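RimK-related lysine biosynthesis protein (Thermococcus kodakarensis, PDB 5K2M) probably acts as a magnesium-dependent, ATP-using ligase of the RimK family (LysX subfamily) in amino-acid biosynthesis, and binds ADP and magnesium. Local coordinates at residues Leu88-Lys93 against Trp218-Glu223; Gly107-Pro112 against Asn136-Leu141; Val120-Phe125 against Ile158-Glu163; Glu166-Asp171 against Ile230-Lys235. One frame throughout, in Å; residues are numbered along the deposited sequence.

Contact 1 of 4, residues Leu88-Lys93 against Trp218-Glu223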
# COMPACT_ATOMS: atom_id res chain seq x y z
N LEU A 88 24.83 -14.03 -38.72
CA LEU A 88 23.76 -15.03 -38.55
C LEU A 88 22.64 -14.83 -39.58
O LEU A 88 22.16 -15.78 -40.17
CB LEU A 88 23.20 -15.02 -37.13
CG LEU A 88 23.76 -16.01 -36.10
CD1 LEU A 88 25.06 -16.69 -36.49
CD2 LEU A 88 23.88 -15.42 -34.70
N ARG A 89 22.24 -13.59 -39.83
CA ARG A 89 21.18 -13.37 -40.81
C ARG A 89 21.68 -13.52 -42.25
O ARG A 89 20.92 -13.92 -43.12
CB ARG A 89 20.49 -12.02 -40.57
CG ARG A 89 19.03 -12.07 -40.96
CD ARG A 89 18.18 -11.09 -40.18
NE ARG A 89 18.00 -11.46 -38.77
CZ ARG A 89 17.13 -12.36 -38.32
NH1 ARG A 89 16.35 -13.04 -39.14
NH2 ARG A 89 17.05 -12.59 -37.01
N LEU A 90 22.95 -13.21 -42.50
CA LEU A 90 23.55 -13.40 -43.82
C LEU A 90 23.84 -14.87 -44.17
O LEU A 90 23.84 -15.24 -45.35
CB LEU A 90 24.85 -12.60 -43.95
CG LEU A 90 24.68 -11.08 -43.95
CD1 LEU A 90 25.99 -10.37 -43.63
CD2 LEU A 90 24.09 -10.61 -45.27
N ALA A 91 24.07 -15.70 -43.17
CA ALA A 91 24.53 -17.07 -43.38
C ALA A 91 23.48 -17.90 -44.09
O ALA A 91 22.31 -17.86 -43.74
CB ALA A 91 24.91 -17.72 -42.06
N GLY A 92 23.89 -18.65 -45.10
CA GLY A 92 22.95 -19.40 -45.92
C GLY A 92 22.32 -18.60 -47.05
O GLY A 92 21.80 -19.19 -47.99
N LYS A 93 22.36 -17.26 -46.97
CA LYS A 93 21.75 -16.38 -47.97
C LYS A 93 22.76 -15.88 -49.00
O LYS A 93 22.46 -15.79 -50.18
CB LYS A 93 21.12 -15.16 -47.30
CG LYS A 93 20.07 -15.48 -46.25
CD LYS A 93 18.78 -15.99 -46.88
CE LYS A 93 17.58 -15.33 -46.24
NZ LYS A 93 17.44 -15.71 -44.81
N TRP A 218 21.18 -7.31 -48.77
CA TRP A 218 20.12 -6.45 -48.25
C TRP A 218 18.82 -7.23 -47.98
O TRP A 218 18.13 -6.96 -47.00
CB TRP A 218 19.84 -5.29 -49.21
CG TRP A 218 18.75 -4.37 -48.75
CD1 TRP A 218 18.91 -3.18 -48.12
CD2 TRP A 218 17.33 -4.56 -48.88
NE1 TRP A 218 17.70 -2.62 -47.85
CE2 TRP A 218 16.71 -3.45 -48.29
CE3 TRP A 218 16.54 -5.56 -49.43
CZ2 TRP A 218 15.31 -3.31 -48.24
CZ3 TRP A 218 15.15 -5.42 -49.38
CH2 TRP A 218 14.56 -4.30 -48.79
N GLU A 219 18.50 -8.17 -48.88
CA GLU A 219 17.28 -9.00 -48.77
C GLU A 219 17.32 -9.96 -47.59
O GLU A 219 16.28 -10.35 -47.06
CB GLU A 219 17.00 -9.74 -50.10
CG GLU A 219 16.44 -8.79 -51.16
CD GLU A 219 16.35 -9.35 -52.57
OE1 GLU A 219 16.89 -10.43 -52.88
OE2 GLU A 219 15.73 -8.66 -53.40
N ALA A 220 18.52 -10.33 -47.14
CA ALA A 220 18.66 -11.03 -45.87
C ALA A 220 18.04 -10.27 -44.69
O ALA A 220 17.59 -10.88 -43.73
CB ALA A 220 20.13 -11.32 -45.58
N PHE A 221 18.05 -8.94 -44.76
CA PHE A 221 17.46 -8.08 -43.75
C PHE A 221 16.05 -7.62 -44.10
O PHE A 221 15.18 -7.58 -43.23
CB PHE A 221 18.41 -6.90 -43.46
CG PHE A 221 19.70 -7.35 -42.85
CD1 PHE A 221 19.81 -7.54 -41.48
CD2 PHE A 221 20.78 -7.70 -43.66
CE1 PHE A 221 20.98 -8.01 -40.92
CE2 PHE A 221 21.95 -8.17 -43.11
CZ PHE A 221 22.06 -8.32 -41.73
N GLY A 222 15.82 -7.25 -45.36
CA GLY A 222 14.47 -6.98 -45.86
C GLY A 222 13.92 -5.59 -45.61
O GLY A 222 12.75 -5.33 -45.87
N GLU A 223 14.76 -4.67 -45.14
CA GLU A 223 14.33 -3.30 -44.90
C GLU A 223 15.53 -2.39 -44.84
O GLU A 223 16.67 -2.84 -44.70
CB GLU A 223 13.56 -3.19 -43.57
CG GLU A 223 14.32 -3.73 -42.37
CD GLU A 223 13.70 -3.35 -41.02
OE1 GLU A 223 13.45 -4.26 -40.20
OE2 GLU A 223 13.49 -2.15 -40.74
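Ala-220 meets three residues of 88-93 with its one methyl group. CB lies 3.7 Å from Arg-89 O and 4.0 Å from Leu-90 CD2. Lys-93 CG comes within 4.2 Å of Ala-220 CB. The carbonyl of Ala-220 is also met: its O sits 3.3 Å from Arg-89 CG, with CD close by. The charged end goes to another partner, Glu-79, which takes Arg-89 NE in a salt bridge. Arg-89 also packs on Arg-61 of the second subunit.

Next comes Phe-221. A chi1 of -65° puts its CG on the side of Arg-89 and Leu-90. CE2 of Phe-221 touches Leu-90 CD2 at 3.9 Å, and its CE1 lies 4.1 Å from Arg-89 CB. Arg-89 meets the ring with CB and CD, not with its guanidinium, whose plane is turned 64° from the ring. No hydrogen bond crosses between the segments.

The contact joins the C-terminal ends of helices 83-90 and 208-219, inside the ATP-grasp region. Leu-90 and Phe-221 also rest on Val-239 and Val-242 of strand 236-243, which carries the magnesium ligand Glu-241.

Gly-222 then leaves the helix with positive phi. Its N and that of Phe-221 both bond to Trp-218 O. Glu-223 follows and forms a salt bridge with Arg-75, which also bonds to Phe-221 O.

Contact 2 of 4, residues Gly107-Pro112 against Asn136-Leu141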
# COMPACT_ATOMS: atom_id res chain seq x y z
N GLY A 107 37.17 -20.64 -24.47
CA GLY A 107 36.54 -21.07 -25.72
C GLY A 107 37.23 -20.50 -26.95
O GLY A 107 37.38 -21.19 -27.95
N ALA A 108 37.64 -19.23 -26.87
CA ALA A 108 38.27 -18.53 -27.99
C ALA A 108 39.59 -19.15 -28.40
O ALA A 108 39.94 -19.15 -29.59
CB ALA A 108 38.46 -17.07 -27.64
N LEU A 109 40.32 -19.68 -27.43
CA LEU A 109 41.56 -20.43 -27.68
C LEU A 109 41.39 -21.58 -28.68
O LEU A 109 42.34 -21.98 -29.34
CB LEU A 109 42.09 -21.01 -26.36
CG LEU A 109 43.18 -20.27 -25.58
CD1 LEU A 109 43.66 -18.97 -26.21
CD2 LEU A 109 42.78 -20.07 -24.13
N ARG A 110 40.18 -22.11 -28.77
CA ARG A 110 39.87 -23.20 -29.69
C ARG A 110 39.46 -22.76 -31.09
O ARG A 110 39.31 -23.59 -31.97
CB ARG A 110 38.76 -24.06 -29.08
CG ARG A 110 39.17 -24.62 -27.74
CD ARG A 110 38.61 -26.00 -27.55
NE ARG A 110 37.15 -25.98 -27.44
CZ ARG A 110 36.48 -25.68 -26.33
NH1 ARG A 110 37.11 -25.36 -25.21
NH2 ARG A 110 35.16 -25.70 -26.36
N VAL A 111 39.30 -21.46 -31.30
CA VAL A 111 38.86 -20.94 -32.59
C VAL A 111 39.83 -21.30 -33.75
O VAL A 111 39.37 -21.64 -34.83
CB VAL A 111 38.58 -19.43 -32.50
CG1 VAL A 111 38.45 -18.80 -33.87
CG2 VAL A 111 37.31 -19.21 -31.70
N PRO A 112 41.16 -21.25 -33.52
CA PRO A 112 42.11 -21.65 -34.58
C PRO A 112 42.01 -23.12 -35.03
O PRO A 112 42.41 -23.44 -36.14
CB PRO A 112 43.47 -21.39 -33.94
CG PRO A 112 43.19 -20.33 -32.94
CD PRO A 112 41.86 -20.67 -32.36
N ASN A 136 48.30 -13.99 -36.04
CA ASN A 136 49.07 -14.94 -36.83
C ASN A 136 49.48 -16.20 -36.08
O ASN A 136 49.86 -17.20 -36.70
CB ASN A 136 50.33 -14.27 -37.38
CG ASN A 136 50.01 -13.09 -38.27
OD1 ASN A 136 48.99 -13.06 -38.96
ND2 ASN A 136 50.88 -12.09 -38.25
N ASP A 137 49.41 -16.16 -34.75
CA ASP A 137 49.78 -17.32 -33.95
C ASP A 137 49.14 -17.30 -32.57
O ASP A 137 48.42 -16.38 -32.22
CB ASP A 137 51.31 -17.44 -33.86
CG ASP A 137 51.98 -16.22 -33.24
OD1 ASP A 137 51.39 -15.59 -32.34
OD2 ASP A 137 53.12 -15.91 -33.66
N ARG A 138 49.42 -18.36 -31.81
CA ARG A 138 48.86 -18.57 -30.49
C ARG A 138 49.21 -17.42 -29.54
O ARG A 138 48.36 -16.96 -28.79
CB ARG A 138 49.35 -19.93 -29.97
CG ARG A 138 49.01 -20.26 -28.53
CD ARG A 138 47.52 -20.35 -28.27
NE ARG A 138 47.30 -20.72 -26.87
CZ ARG A 138 46.71 -21.84 -26.44
NH1 ARG A 138 46.21 -22.73 -27.27
NH2 ARG A 138 46.61 -22.04 -25.14
N ASP A 139 50.46 -16.95 -29.58
CA ASP A 139 50.90 -15.88 -28.68
C ASP A 139 50.10 -14.60 -28.91
O ASP A 139 49.74 -13.91 -27.96
CB ASP A 139 52.41 -15.61 -28.85
CG ASP A 139 53.26 -16.71 -28.23
OD1 ASP A 139 52.87 -17.28 -27.20
OD2 ASP A 139 54.33 -17.02 -28.75
N SER A 140 49.80 -14.30 -30.17
CA SER A 140 48.99 -13.15 -30.52
C SER A 140 47.54 -13.33 -30.09
O SER A 140 46.91 -12.37 -29.64
CB SER A 140 49.05 -12.88 -32.02
OG SER A 140 50.39 -12.86 -32.48
N LEU A 141 47.01 -14.54 -30.24
CA LEU A 141 45.65 -14.83 -29.80
C LEU A 141 45.53 -14.57 -28.31
O LEU A 141 44.60 -13.93 -27.87
CB LEU A 141 45.27 -16.28 -30.07
CG LEU A 141 43.86 -16.64 -30.55
CD1 LEU A 141 43.42 -17.95 -29.90
CD2 LEU A 141 42.81 -15.56 -30.38
O HOH W 1 44.75 -22.71 -29.57
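Leu-109 packs against two side chains of 136-141. Its CD1 meets Leu-141 CD1 at 3.8 Å. Its CG sits over the centre of one face of the Arg-138 guanidinium, 3.9 Å above the plane. Leu-141 CD1 is shared: Pro-112 CG reaches it tip to tip at 3.9 Å, and Ala-108 O is 3.7 Å away. An alanine in place of Leu-109 would probably open a gap beside Leu-141 CD1 and leave that guanidinium face without its leucine cover.

A type I beta turn from Ala-108 to Val-111 links helices 105-108 and 111-115 and presents Leu-109. These helices and helix 138-150 cover one side of the sheet that holds strand 159-163. Ala-108, Val-111 and Leu-141 all rest on Phe-161.

Further out, a bend at chi2 (63°) turns Arg-138 CD toward Leu-109, and NE forms a salt bridge with Glu-142. A water joins Leu-109 O to Arg-138 NH1, the latter bond weak. Asp-137 is the N-cap of helix 138-150. Its OD1 accepts from Ser-140 N at 3.0 Å and from Ser-140 OG at 2.9 Å, the hydroxyl coming from above the carboxylate plane. Asp-139 forms a salt bridge with Lys-134 of the third subunit.

Contact 3 of 4, residues Val120-Phe125 against Ile158-Glu163. With ADP (adenosine-5'-diphosphate), chain O.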
# COMPACT_ATOMS: atom_id res chain seq x y z
N VAL A 120 41.25 -13.13 -37.99
CA VAL A 120 40.89 -11.77 -37.69
C VAL A 120 39.96 -11.74 -36.49
O VAL A 120 38.94 -12.43 -36.45
CB VAL A 120 40.25 -11.08 -38.90
CG1 VAL A 120 39.68 -9.73 -38.52
CG2 VAL A 120 41.28 -10.94 -40.03
N SER A 121 40.35 -10.93 -35.51
CA SER A 121 39.57 -10.68 -34.31
C SER A 121 38.93 -9.30 -34.45
O SER A 121 39.59 -8.34 -34.87
CB SER A 121 40.50 -10.68 -33.09
OG SER A 121 39.79 -10.28 -31.94
N LYS A 122 37.67 -9.17 -34.08
CA LYS A 122 37.01 -7.88 -34.13
C LYS A 122 35.86 -7.83 -33.15
O LYS A 122 35.24 -8.86 -32.90
CB LYS A 122 36.53 -7.56 -35.55
CG LYS A 122 35.48 -8.51 -36.06
CD LYS A 122 35.01 -8.13 -37.46
CE LYS A 122 35.96 -8.58 -38.55
NZ LYS A 122 35.32 -8.50 -39.90
N PRO A 123 35.60 -6.65 -32.57
CA PRO A 123 34.51 -6.51 -31.62
C PRO A 123 33.18 -6.48 -32.35
O PRO A 123 33.09 -6.07 -33.51
CB PRO A 123 34.80 -5.16 -30.95
CG PRO A 123 35.49 -4.37 -32.00
CD PRO A 123 36.25 -5.35 -32.86
N VAL A 124 32.16 -6.92 -31.64
CA VAL A 124 30.87 -7.16 -32.24
C VAL A 124 30.12 -5.86 -32.60
O VAL A 124 29.32 -5.82 -33.54
CB VAL A 124 30.09 -8.12 -31.31
CG1 VAL A 124 29.41 -7.38 -30.16
CG2 VAL A 124 29.12 -8.95 -32.10
N PHE A 125 30.42 -4.76 -31.90
CA PHE A 125 29.65 -3.53 -32.05
C PHE A 125 30.44 -2.39 -32.68
O PHE A 125 29.92 -1.27 -32.80
CB PHE A 125 29.11 -3.08 -30.69
CG PHE A 125 30.18 -2.71 -29.72
CD1 PHE A 125 30.75 -3.68 -28.90
CD2 PHE A 125 30.64 -1.42 -29.64
CE1 PHE A 125 31.75 -3.36 -28.02
CE2 PHE A 125 31.64 -1.08 -28.74
CZ PHE A 125 32.20 -2.05 -27.93
N ILE A 158 32.23 -11.18 -25.91
CA ILE A 158 31.69 -11.96 -27.02
C ILE A 158 32.79 -11.99 -28.08
O ILE A 158 33.14 -10.96 -28.67
CB ILE A 158 30.41 -11.34 -27.59
CG1 ILE A 158 29.44 -10.98 -26.45
CG2 ILE A 158 29.76 -12.27 -28.59
CD1 ILE A 158 29.07 -12.13 -25.53
N HIS A 159 33.33 -13.18 -28.32
CA HIS A 159 34.52 -13.33 -29.16
C HIS A 159 34.18 -13.78 -30.56
O HIS A 159 33.79 -14.94 -30.76
CB HIS A 159 35.49 -14.30 -28.51
CG HIS A 159 35.96 -13.86 -27.17
ND1 HIS A 159 36.93 -12.90 -27.01
CD2 HIS A 159 35.57 -14.22 -25.93
CE1 HIS A 159 37.12 -12.69 -25.72
NE2 HIS A 159 36.32 -13.49 -25.05
N TYR A 160 34.33 -12.86 -31.51
CA TYR A 160 33.96 -13.06 -32.91
C TYR A 160 35.19 -12.98 -33.77
O TYR A 160 35.99 -12.02 -33.66
CB TYR A 160 32.95 -11.99 -33.32
CG TYR A 160 32.57 -11.99 -34.78
CD1 TYR A 160 31.53 -12.77 -35.26
CD2 TYR A 160 33.26 -11.19 -35.70
CE1 TYR A 160 31.18 -12.76 -36.60
CE2 TYR A 160 32.92 -11.18 -37.04
CZ TYR A 160 31.87 -11.94 -37.48
OH TYR A 160 31.55 -11.91 -38.82
N PHE A 161 35.35 -13.98 -34.64
CA PHE A 161 36.56 -14.14 -35.44
C PHE A 161 36.20 -14.53 -36.88
O PHE A 161 35.20 -15.17 -37.10
CB PHE A 161 37.42 -15.29 -34.90
CG PHE A 161 37.96 -15.07 -33.52
CD1 PHE A 161 39.15 -14.39 -33.33
CD2 PHE A 161 37.31 -15.59 -32.41
CE1 PHE A 161 39.68 -14.22 -32.06
CE2 PHE A 161 37.83 -15.41 -31.14
CZ PHE A 161 39.02 -14.73 -30.97
N GLN A 162 37.03 -14.13 -37.83
CA GLN A 162 36.95 -14.60 -39.20
C GLN A 162 38.29 -15.14 -39.64
O GLN A 162 39.32 -14.79 -39.07
CB GLN A 162 36.58 -13.46 -40.15
CG GLN A 162 35.16 -12.93 -40.01
CD GLN A 162 34.92 -11.74 -40.92
OE1 GLN A 162 35.77 -10.87 -41.03
NE2 GLN A 162 33.77 -11.69 -41.57
N GLU A 163 38.29 -16.00 -40.65
CA GLU A 163 39.50 -16.28 -41.41
C GLU A 163 40.06 -14.98 -41.97
O GLU A 163 39.29 -14.10 -42.36
CB GLU A 163 39.20 -17.24 -42.58
CG GLU A 163 38.30 -16.65 -43.65
CD GLU A 163 37.97 -17.62 -44.78
OE1 GLU A 163 38.76 -18.55 -45.02
OE2 GLU A 163 36.91 -17.47 -45.41
PB ADP O . 34.24 -2.20 -39.20
O1B ADP O . 34.47 -1.55 -40.53
O2B ADP O . 35.16 -1.70 -38.10
O3B ADP O . 32.81 -2.23 -38.73
PA ADP O . 34.99 -4.54 -40.72
O1A ADP O . 34.28 -3.90 -41.91
O2A ADP O . 34.69 -5.98 -40.49
O3A ADP O . 34.71 -3.74 -39.36
O5' ADP O . 36.57 -4.38 -40.90
C5' ADP O . 37.16 -3.17 -41.32
C4' ADP O . 38.08 -3.43 -42.50
O4' ADP O . 39.12 -4.34 -42.10
C3' ADP O . 37.42 -4.05 -43.72
O3' ADP O . 36.89 -3.05 -44.61
C2' ADP O . 38.57 -4.82 -44.33
O2' ADP O . 39.41 -3.99 -45.13
C1' ADP O . 39.38 -5.27 -43.14
N9 ADP O . 38.97 -6.61 -42.72
C8 ADP O . 38.02 -6.90 -41.80
N7 ADP O . 37.87 -8.23 -41.65
C5 ADP O . 38.73 -8.81 -42.51
C6 ADP O . 39.11 -10.18 -42.85
N6 ADP O . 38.50 -11.22 -42.25
N1 ADP O . 40.06 -10.34 -43.79
C2 ADP O . 40.67 -9.31 -44.40
N3 ADP O . 40.39 -8.04 -44.14
C4 ADP O . 39.45 -7.73 -43.21
O HOH W 2 37.60 -11.50 -31.38
O HOH W 3 32.18 -9.45 -39.96
O HOH W 4 35.28 -10.39 -30.74
O HOH W 5 32.80 -8.26 -29.07
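The Tyr-160 ring takes Lys-122 CG at its edge, in plane, with Lys-122 CG 3.5 Å from Tyr-160 CD2. The two side chains lie side by side and point the same way. The Phe-161 ring has water 2 over one face, offset toward the rim, and Ser-121 CB near CE1. That water bridges Ser-121 OG and Tyr-160 O.

The backbones pair antiparallel. Val-120 N bonds to Gln-162 O at 2.8 Å, nearly straight at 172°, and Gln-162 N bonds back to Val-120 O. The Lys-122 N to Tyr-160 O bond is weak. Ser-121 and Phe-161 face the helices, where Ser-121 meets Val-144 and Arg-148 of helix 138-150. Val-120, Lys-122, Tyr-160 and Gln-162 face the nucleotide side. This sheet forms one wall of the ADP cleft, as in the ATP-grasp fold.

A bend at chi3 (80°) turns Lys-122 CE toward Gln-162 OE1 and the nucleotide. Lys-122 NZ bonds to Gln-162 OE1 at 2.7 Å, from above the amide plane. NZ also bonds to ADP O2A at 2.7 Å and to ADP N7 at 3.1 Å. An alanine here would probably leave O2A and N7 without this donor and Gln-162 OE1 without its positive mate.

Gln-162 OE1 also accepts from ADP N6, and Glu-163 O takes the same N6 at 3.0 Å. Val-120 CG2 packs on N6 at 3.6 Å. Gln-162 NE2 bonds to Asn-240.

Contact 4 of 4, residues Glu166-Asp171 against Ile230-Lys235. With ADP (adenosine-5'-diphosphate), chain O.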
# COMPACT_ATOMS: atom_id res chain seq x y z
N GLU A 166 42.67 -12.83 -47.97
CA GLU A 166 43.72 -12.16 -48.74
C GLU A 166 43.06 -11.40 -49.87
O GLU A 166 42.72 -11.97 -50.90
CB GLU A 166 44.72 -13.17 -49.29
CG GLU A 166 45.52 -13.89 -48.21
CD GLU A 166 46.49 -14.92 -48.77
OE1 GLU A 166 46.72 -15.94 -48.08
OE2 GLU A 166 47.01 -14.74 -49.89
N LYS A 167 42.87 -10.10 -49.65
CA LYS A 167 42.18 -9.24 -50.59
C LYS A 167 43.23 -8.59 -51.48
O LYS A 167 44.39 -8.48 -51.06
CB LYS A 167 41.39 -8.15 -49.85
CG LYS A 167 40.59 -8.62 -48.64
CD LYS A 167 39.81 -7.50 -47.96
CE LYS A 167 40.69 -6.38 -47.38
NZ LYS A 167 41.63 -6.82 -46.30
N PRO A 168 42.84 -8.13 -52.68
CA PRO A 168 43.80 -7.50 -53.59
C PRO A 168 44.02 -6.01 -53.29
O PRO A 168 43.74 -5.16 -54.13
CB PRO A 168 43.15 -7.71 -54.96
CG PRO A 168 41.68 -7.72 -54.68
CD PRO A 168 41.50 -8.27 -53.29
N GLY A 169 44.50 -5.69 -52.09
CA GLY A 169 44.82 -4.31 -51.72
C GLY A 169 43.63 -3.38 -51.56
O GLY A 169 43.79 -2.16 -51.52
N ARG A 170 42.43 -3.94 -51.44
CA ARG A 170 41.20 -3.15 -51.40
C ARG A 170 40.02 -4.01 -50.97
O ARG A 170 40.08 -5.24 -51.02
CB ARG A 170 40.87 -2.59 -52.79
CG ARG A 170 40.47 -3.68 -53.77
CD ARG A 170 40.48 -3.23 -55.22
NE ARG A 170 39.88 -4.24 -56.09
CZ ARG A 170 39.77 -4.14 -57.41
NH1 ARG A 170 40.20 -3.06 -58.05
NH2 ARG A 170 39.20 -5.11 -58.11
N ASP A 171 38.94 -3.36 -50.57
CA ASP A 171 37.67 -4.04 -50.45
C ASP A 171 36.60 -3.19 -51.09
O ASP A 171 36.90 -2.18 -51.73
CB ASP A 171 37.38 -4.44 -49.00
CG ASP A 171 36.87 -3.31 -48.14
OD1 ASP A 171 37.09 -2.13 -48.47
OD2 ASP A 171 36.24 -3.61 -47.11
N ILE A 230 32.06 -5.72 -48.84
CA ILE A 230 32.30 -6.96 -49.59
C ILE A 230 33.81 -7.17 -49.81
O ILE A 230 34.54 -6.21 -50.01
CB ILE A 230 31.53 -6.92 -50.94
CG1 ILE A 230 30.02 -6.98 -50.68
CG2 ILE A 230 31.94 -8.06 -51.85
CD1 ILE A 230 29.16 -6.58 -51.87
N PHE A 231 34.26 -8.43 -49.74
CA PHE A 231 35.65 -8.78 -50.01
C PHE A 231 35.78 -9.60 -51.28
O PHE A 231 35.01 -10.54 -51.50
CB PHE A 231 36.25 -9.64 -48.90
CG PHE A 231 36.26 -9.02 -47.53
CD1 PHE A 231 36.07 -7.66 -47.34
CD2 PHE A 231 36.50 -9.82 -46.42
CE1 PHE A 231 36.11 -7.12 -46.07
CE2 PHE A 231 36.54 -9.28 -45.14
CZ PHE A 231 36.34 -7.92 -44.97
N GLU A 232 36.78 -9.27 -52.10
CA GLU A 232 37.22 -10.15 -53.18
C GLU A 232 38.22 -11.13 -52.60
O GLU A 232 39.12 -10.74 -51.86
CB GLU A 232 37.86 -9.35 -54.32
CG GLU A 232 36.92 -8.36 -54.98
CD GLU A 232 37.64 -7.23 -55.68
OE1 GLU A 232 38.21 -6.35 -54.98
OE2 GLU A 232 37.64 -7.21 -56.92
N SER A 233 38.06 -12.41 -52.93
CA SER A 233 38.97 -13.46 -52.50
C SER A 233 39.12 -14.48 -53.61
O SER A 233 38.35 -14.48 -54.57
CB SER A 233 38.44 -14.15 -51.24
OG SER A 233 37.36 -15.00 -51.56
N GLU A 234 40.10 -15.37 -53.46
CA GLU A 234 40.33 -16.46 -54.41
C GLU A 234 39.09 -17.35 -54.61
O GLU A 234 39.00 -18.05 -55.61
CB GLU A 234 41.56 -17.31 -54.00
CG GLU A 234 41.40 -18.11 -52.71
CD GLU A 234 42.72 -18.66 -52.16
OE1 GLU A 234 43.63 -18.95 -52.97
OE2 GLU A 234 42.85 -18.81 -50.92
N LYS A 235 38.16 -17.31 -53.67
CA LYS A 235 36.90 -18.06 -53.78
C LYS A 235 35.71 -17.17 -54.17
O LYS A 235 34.56 -17.54 -53.95
CB LYS A 235 36.60 -18.84 -52.49
CG LYS A 235 36.67 -18.04 -51.19
CD LYS A 235 36.35 -18.92 -49.99
CE LYS A 235 36.74 -18.23 -48.69
NZ LYS A 235 36.25 -18.96 -47.49
PB ADP O . 34.24 -2.20 -39.20
O1B ADP O . 34.47 -1.55 -40.53
O2B ADP O . 35.16 -1.70 -38.10
O3B ADP O . 32.81 -2.23 -38.73
PA ADP O . 34.99 -4.54 -40.72
O1A ADP O . 34.28 -3.90 -41.91
O2A ADP O . 34.69 -5.98 -40.49
O3A ADP O . 34.71 -3.74 -39.36
O5' ADP O . 36.57 -4.38 -40.90
C5' ADP O . 37.16 -3.17 -41.32
C4' ADP O . 38.08 -3.43 -42.50
O4' ADP O . 39.12 -4.34 -42.10
C3' ADP O . 37.42 -4.05 -43.72
O3' ADP O . 36.89 -3.05 -44.61
C2' ADP O . 38.57 -4.82 -44.33
O2' ADP O . 39.41 -3.99 -45.13
C1' ADP O . 39.38 -5.27 -43.14
N9 ADP O . 38.97 -6.61 -42.72
C8 ADP O . 38.02 -6.90 -41.80
N7 ADP O . 37.87 -8.23 -41.65
C5 ADP O . 38.73 -8.81 -42.51
C6 ADP O . 39.11 -10.18 -42.85
N6 ADP O . 38.50 -11.22 -42.25
N1 ADP O . 40.06 -10.34 -43.79
C2 ADP O . 40.67 -9.31 -44.40
N3 ADP O . 40.39 -8.04 -44.14
C4 ADP O . 39.45 -7.73 -43.21
O HOH W 6 38.21 -6.91 -52.23
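Glu-232 OE1 is gripped by Arg-170 NE at 2.9 Å and by water 6 at 2.8 Å. Arg-170 NH2 holds the other oxygen, OE2, also at 2.9 Å. In this side-on salt bridge both oxygens use their syn lone pairs, and the two planar groups are only 9° apart. Arg-170 also bonds through NH1 to Tyr-188 OH and makes a cation-pi contact with Tyr-186. Water 6 also bonds to Arg-170 O and Glu-232 N. Pro-168 CG rests against Glu-232 OE1.

Lys-167 CD lies over one face of the Phe-231 ring, offset toward its rim. It is 4.0 Å from the ring centroid, a CH-pi contact. The chain then bends at chi3 and chi4, the last (-63°) placing NZ, which bonds to ADP N3 at 2.8 Å and to Trp-192 O. Phe-231 CE2 packs on ADP C5 at 3.5 Å. Asp-171 OD2 comes to the ring edge and accepts from ADP O3' at 2.6 Å. It also forms a salt bridge with Arg-187. These side chains form part of the adenine and ribose site.

Strand 170-177 lies between strands 180-188 and 225-233 of the five-stranded antiparallel sheet. Strand 236-243 flanks 225-233 on its other side.

All four contacts lie in the ATP-grasp region. Contacts 2 and 3 touch, with centres about 12 Å apart: contact 2 sets helices on the sheet of strands 119-122 and 159-163, which contact 3 pairs. Contact 4 belongs to the five-stranded antiparallel sheet, its centre about 18 Å from that of contact 3. Both touch ADP, so the nucleotide sits between two sheets, as in ATP-grasp enzymes. A salt bridge from Glu-163 to Lys-235 links the two. Contact 1 touches none of the others; its centre is about 19 Å from that of contact 3 and about 29 Å from that of contact 2. Along the chain it closes a loop that encloses contacts 2 and 3 and crosses contact 4.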